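Local coordinates for binding component of ABC transporter (Wolinella succinogenes, PDB 3K4U), which binds lysine and probably serves as the extracellular solute-binding component of an ABC transporter for amino acids, at residues 90-102 with 158-171. Sequence-based numbering, arbitrary orientation.
With LYS (lysine), chain K.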
loop_
_atom_site.group_PDB
_atom_site.type_symbol
_atom_site.label_atom_id
_atom_site.label_comp_id
_atom_site.label_asym_id
_atom_site.label_seq_id
_atom_site.Cartn_x
_atom_site.Cartn_y
_atom_site.Cartn_z
ATOM N N VAL E 90 14.902 17.577 -7.593
ATOM C CA VAL E 90 13.800 18.437 -8.013
ATOM C C VAL E 90 13.934 19.724 -7.245
ATOM O O VAL E 90 14.150 19.700 -6.042
ATOM C CB VAL E 90 12.425 17.783 -7.782
ATOM C CG1 VAL E 90 11.334 18.740 -8.109
ATOM C CG2 VAL E 90 12.293 16.603 -8.670
ATOM N N VAL E 91 13.797 20.843 -7.949
ATOM C CA VAL E 91 14.170 22.149 -7.407
ATOM C C VAL E 91 13.106 23.169 -7.764
ATOM O O VAL E 91 12.286 22.913 -8.647
ATOM C CB VAL E 91 15.518 22.552 -8.025
ATOM C CG1 VAL E 91 15.587 24.088 -8.349
ATOM C CG2 VAL E 91 16.667 22.035 -7.151
ATOM N N GLY E 92 13.106 24.314 -7.090
ATOM C CA GLY E 92 12.241 25.428 -7.501
ATOM C C GLY E 92 12.945 26.767 -7.393
ATOM O O GLY E 92 13.989 26.890 -6.744
ATOM N N GLN E 93 12.392 27.779 -8.039
ATOM C CA GLN E 93 12.941 29.114 -7.875
ATOM C C GLN E 93 12.544 29.774 -6.566
ATOM O O GLN E 93 11.422 29.616 -6.094
ATOM C CB GLN E 93 12.573 30.008 -9.052
ATOM C CG GLN E 93 13.761 30.390 -9.889
ATOM C CD GLN E 93 14.196 29.278 -10.767
ATOM O OE1 GLN E 93 14.842 28.337 -10.327
ATOM N NE2 GLN E 93 13.827 29.355 -12.032
ATOM N N SER E 94 13.487 30.493 -5.980
ATOM C CA SER E 94 13.280 31.201 -4.742
ATOM C C SER E 94 13.766 32.619 -4.919
ATOM O O SER E 94 14.231 32.997 -5.992
ATOM C CB SER E 94 14.085 30.553 -3.634
ATOM O OG SER E 94 13.276 29.749 -2.816
ATOM N N LEU E 95 13.635 33.410 -3.859
ATOM C CA LEU E 95 14.007 34.809 -3.877
ATOM C C LEU E 95 15.016 35.157 -2.767
ATOM O O LEU E 95 14.883 34.712 -1.615
ATOM C CB LEU E 95 12.761 35.681 -3.805
ATOM C CG LEU E 95 11.622 35.389 -4.795
ATOM C CD1 LEU E 95 10.469 36.345 -4.572
ATOM C CD2 LEU E 95 12.077 35.448 -6.257
ATOM N N LEU E 96 16.045 35.919 -3.131
ATOM C CA LEU E 96 16.884 36.543 -2.131
ATOM C C LEU E 96 16.606 38.037 -2.185
ATOM O O LEU E 96 16.690 38.625 -3.262
ATOM C CB LEU E 96 18.360 36.250 -2.384
ATOM C CG LEU E 96 18.915 34.833 -2.221
ATOM C CD1 LEU E 96 20.432 34.882 -2.414
ATOM C CD2 LEU E 96 18.548 34.202 -0.876
ATOM N N VAL E 97 16.262 38.636 -1.037
ATOM C CA VAL E 97 15.886 40.073 -0.952
ATOM C C VAL E 97 16.786 40.844 0.021
ATOM O O VAL E 97 17.446 40.244 0.871
ATOM C CB VAL E 97 14.360 40.257 -0.567
ATOM C CG1 VAL E 97 13.454 39.338 -1.416
ATOM C CG2 VAL E 97 14.104 40.006 0.930
ATOM N N LYS E 98 16.820 42.168 -0.103
ATOM C CA LYS E 98 17.534 43.011 0.867
ATOM C C LYS E 98 16.763 43.049 2.188
ATOM O O LYS E 98 15.543 42.850 2.202
ATOM C CB LYS E 98 17.714 44.437 0.339
ATOM C CG LYS E 98 19.168 44.974 0.415
ATOM C CD LYS E 98 19.638 45.348 1.838
ATOM C CE LYS E 98 21.153 45.116 2.029
ATOM N NZ LYS E 98 22.008 45.998 1.172
ATOM N N LYS E 99 17.477 43.310 3.285
ATOM C CA LYS E 99 16.888 43.357 4.632
ATOM C C LYS E 99 15.565 44.134 4.743
ATOM O O LYS E 99 15.346 45.137 4.056
ATOM C CB LYS E 99 17.904 43.874 5.663
ATOM C CG LYS E 99 18.696 42.766 6.370
ATOM C CD LYS E 99 18.794 43.009 7.884
ATOM C CE LYS E 99 19.203 41.734 8.631
ATOM N NZ LYS E 99 18.170 40.657 8.587
ATOM N N GLY E 100 14.676 43.646 5.605
ATOM C CA GLY E 100 13.403 44.322 5.872
ATOM C C GLY E 100 12.350 44.088 4.800
ATOM O O GLY E 100 11.163 43.931 5.116
ATOM N N LEU E 101 12.781 44.032 3.540
ATOM C CA LEU E 101 11.863 43.968 2.406
ATOM C C LEU E 101 10.955 42.731 2.398
ATOM O O LEU E 101 10.050 42.623 1.566
ATOM C CB LEU E 101 12.642 44.067 1.090
ATOM C CG LEU E 101 11.895 44.747 -0.061
ATOM C CD1 LEU E 101 11.844 46.255 0.148
ATOM C CD2 LEU E 101 12.553 44.409 -1.383
ATOM N N GLU E 102 11.192 41.814 3.335
ATOM C CA GLU E 102 10.396 40.593 3.458
ATOM C C GLU E 102 9.212 40.750 4.436
ATOM O O GLU E 102 8.263 39.958 4.403
ATOM C CB GLU E 102 11.302 39.407 3.844
ATOM C CG GLU E 102 11.507 39.150 5.348
ATOM C CD GLU E 102 12.378 40.184 6.089
ATOM O OE1 GLU E 102 12.867 41.179 5.499
ATOM O OE2 GLU E 102 12.570 39.983 7.302
ATOM N N ASP E 158 16.917 45.046 -5.724
ATOM C CA ASP E 158 16.248 44.741 -4.453
ATOM C C ASP E 158 16.200 43.259 -4.113
ATOM O O ASP E 158 16.077 42.899 -2.946
ATOM C CB ASP E 158 14.836 45.301 -4.447
ATOM C CG ASP E 158 14.743 46.632 -5.132
ATOM O OD1 ASP E 158 15.226 47.633 -4.547
ATOM O OD2 ASP E 158 14.186 46.664 -6.257
HETATM N N MSE E 159 16.305 42.408 -5.133
HETATM C CA MSE E 159 16.064 40.981 -4.981
HETATM C C MSE E 159 16.556 40.145 -6.151
HETATM O O MSE E 159 16.492 40.569 -7.317
HETATM C CB MSE E 159 14.577 40.729 -4.811
HETATM C CG MSE E 159 13.744 41.472 -5.828
HETATM SE SE MSE E 159 11.871 41.053 -5.571
HETATM C CE MSE E 159 11.135 42.017 -7.139
ATOM N N PHE E 160 17.016 38.945 -5.801
ATOM C CA PHE E 160 17.600 37.949 -6.703
ATOM C C PHE E 160 16.674 36.722 -6.831
ATOM O O PHE E 160 16.063 36.291 -5.855
ATOM C CB PHE E 160 18.968 37.547 -6.141
ATOM C CG PHE E 160 19.731 36.572 -6.998
ATOM C CD1 PHE E 160 20.298 36.973 -8.210
ATOM C CD2 PHE E 160 19.915 35.264 -6.583
ATOM C CE1 PHE E 160 20.988 36.072 -8.994
ATOM C CE2 PHE E 160 20.609 34.375 -7.378
ATOM C CZ PHE E 160 21.146 34.787 -8.582
ATOM N N ILE E 161 16.544 36.184 -8.037
ATOM C CA ILE E 161 15.699 34.996 -8.287
ATOM C C ILE E 161 16.525 33.904 -8.934
ATOM O O ILE E 161 17.272 34.161 -9.870
ATOM C CB ILE E 161 14.505 35.267 -9.216
ATOM C CG1 ILE E 161 13.634 33.991 -9.341
ATOM C CG2 ILE E 161 14.991 35.732 -10.604
ATOM C CD1 ILE E 161 12.289 34.175 -10.139
ATOM N N PHE E 162 16.380 32.680 -8.445
ATOM C CA PHE E 162 17.185 31.582 -8.943
ATOM C C PHE E 162 16.768 30.305 -8.238
ATOM O O PHE E 162 16.053 30.355 -7.244
ATOM C CB PHE E 162 18.673 31.871 -8.672
ATOM C CG PHE E 162 19.591 31.197 -9.629
ATOM C CD1 PHE E 162 19.927 31.808 -10.833
ATOM C CD2 PHE E 162 20.118 29.953 -9.337
ATOM C CE1 PHE E 162 20.758 31.160 -11.741
ATOM C CE2 PHE E 162 20.946 29.307 -10.232
ATOM C CZ PHE E 162 21.272 29.911 -11.436
ATOM N N ASP E 163 17.229 29.177 -8.773
ATOM C CA ASP E 163 17.101 27.889 -8.146
ATOM C C ASP E 163 17.396 27.982 -6.657
ATOM O O ASP E 163 18.400 28.559 -6.226
ATOM C CB ASP E 163 18.016 26.858 -8.813
ATOM C CG ASP E 163 17.688 26.629 -10.299
ATOM O OD1 ASP E 163 17.945 25.512 -10.836
ATOM O OD2 ASP E 163 17.187 27.571 -10.934
ATOM N N LEU E 164 16.478 27.401 -5.881
ATOM C CA LEU E 164 16.486 27.470 -4.424
ATOM C C LEU E 164 17.758 26.939 -3.765
ATOM O O LEU E 164 18.188 27.474 -2.742
ATOM C CB LEU E 164 15.271 26.721 -3.870
ATOM C CG LEU E 164 15.015 26.763 -2.374
ATOM C CD1 LEU E 164 13.543 26.786 -2.195
ATOM C CD2 LEU E 164 15.614 25.560 -1.685
ATOM N N PRO E 165 18.354 25.870 -4.325
ATOM C CA PRO E 165 19.522 25.348 -3.612
ATOM C C PRO E 165 20.708 26.268 -3.734
ATOM O O PRO E 165 21.558 26.279 -2.855
ATOM C CB PRO E 165 19.765 23.997 -4.265
ATOM C CG PRO E 165 18.388 23.631 -4.874
ATOM C CD PRO E 165 17.889 24.941 -5.366
ATOM N N PHE E 166 20.718 27.090 -4.773
ATOM C CA PHE E 166 21.700 28.172 -4.864
ATOM C C PHE E 166 21.554 29.156 -3.718
ATOM O O PHE E 166 22.532 29.457 -3.015
ATOM C CB PHE E 166 21.607 28.900 -6.199
ATOM C CG PHE E 166 22.555 30.068 -6.333
ATOM C CD1 PHE E 166 23.735 29.943 -7.059
ATOM C CD2 PHE E 166 22.241 31.312 -5.770
ATOM C CE1 PHE E 166 24.604 31.018 -7.198
ATOM C CE2 PHE E 166 23.110 32.405 -5.910
ATOM C CZ PHE E 166 24.294 32.253 -6.621
ATOM N N ASN E 167 20.335 29.640 -3.514
ATOM C CA ASN E 167 20.062 30.579 -2.446
ATOM C C ASN E 167 20.484 30.108 -1.071
ATOM O O ASN E 167 21.120 30.841 -0.322
ATOM C CB ASN E 167 18.597 30.969 -2.467
ATOM C CG ASN E 167 18.219 31.675 -3.737
ATOM O OD1 ASN E 167 19.002 32.460 -4.292
ATOM N ND2 ASN E 167 17.014 31.403 -4.217
ATOM N N VAL E 168 20.174 28.878 -0.711
ATOM C CA VAL E 168 20.616 28.495 0.636
ATOM C C VAL E 168 22.143 28.440 0.775
ATOM O O VAL E 168 22.670 28.827 1.788
ATOM C CB VAL E 168 19.832 27.302 1.289
ATOM C CG1 VAL E 168 18.919 26.660 0.352
ATOM C CG2 VAL E 168 20.756 26.302 1.891
ATOM N N ALA E 169 22.848 28.005 -0.261
ATOM C CA ALA E 169 24.309 27.965 -0.209
ATOM C C ALA E 169 24.873 29.382 -0.194
ATOM O O ALA E 169 25.851 29.679 0.494
ATOM C CB ALA E 169 24.857 27.179 -1.362
ATOM N N PHE E 170 24.233 30.268 -0.940
ATOM C CA PHE E 170 24.640 31.656 -0.910
ATOM C C PHE E 170 24.360 32.337 0.428
ATOM O O PHE E 170 25.186 33.105 0.908
ATOM C CB PHE E 170 23.990 32.415 -2.049
ATOM C CG PHE E 170 24.549 33.788 -2.260
ATOM C CD1 PHE E 170 25.517 34.013 -3.230
ATOM C CD2 PHE E 170 24.075 34.860 -1.516
ATOM C CE1 PHE E 170 26.015 35.277 -3.452
ATOM C CE2 PHE E 170 24.560 36.122 -1.715
ATOM C CZ PHE E 170 25.536 36.339 -2.688
HETATM N N MSE E 171 23.198 32.062 1.018
HETATM C CA MSE E 171 22.837 32.590 2.327
HETATM C C MSE E 171 23.859 32.219 3.366
HETATM O O MSE E 171 24.120 32.991 4.274
HETATM C CB MSE E 171 21.474 32.065 2.778
HETATM C CG MSE E 171 20.276 32.819 2.220
HETATM SE SE MSE E 171 20.409 34.759 2.465
HETATM C CE MSE E 171 20.306 34.841 4.430
HETATM N N LYS K . 18.246 25.036 -13.460
HETATM C CA LYS K . 18.924 26.147 -14.096
HETATM C C LYS K . 18.657 26.056 -15.581
HETATM O O LYS K . 18.510 24.952 -16.100
HETATM C CB LYS K . 20.436 26.061 -13.845
HETATM C CG LYS K . 21.183 27.366 -13.991
HETATM C CD LYS K . 22.548 27.126 -14.532
HETATM C CE LYS K . 23.470 28.340 -14.369
HETATM N NZ LYS K . 24.899 28.004 -14.601
HETATM O OXT LYS K . 18.590 27.060 -16.286
#
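Strands 93-98 and 159-163 run antiparallel, their axes 165° apart, with S94 and F162, then L96 and F160, as hydrogen-bonded pairs; beyond them, L164 N at the start of helix 164-175 donates to G92 O (2.7 Å). How a strand seats the helix that follows its partner is seen at L96. Its CG lies beside the backbone N (chi1 -68°), directing the methyls between N167, F170 and M171: CD1 touches F170 CD2 at 3.8 Å, while the L96 and M171 side chains slide past each other in opposite directions. N167 OD1 meets the L96 branch and sits at the edges of the F160 and F166 rings. On the other sheet face L95 and I161 lie side by side. Nearer the ligand, V91 CG2 packs on P165 CG, Q93 CG meets I161 CG1 (3.6 Å), and the Q93 amide and D163 carboxylate planes are nearly parallel, 11° apart. An alanine at Q93 would probably leave I161 CG1 with less apolar cover and the D163 carboxylate without its flat neighbour, its rotation then held chiefly from the lysine side. D163 OD1 accepts a hydrogen bond from the alpha-amino N of the bound lysine (2.7 Å), and F162 CZ touches CG of that lysine. This strand-to-helix junction forms part of the interdomain lysine site of a family 3 solute-binding protein.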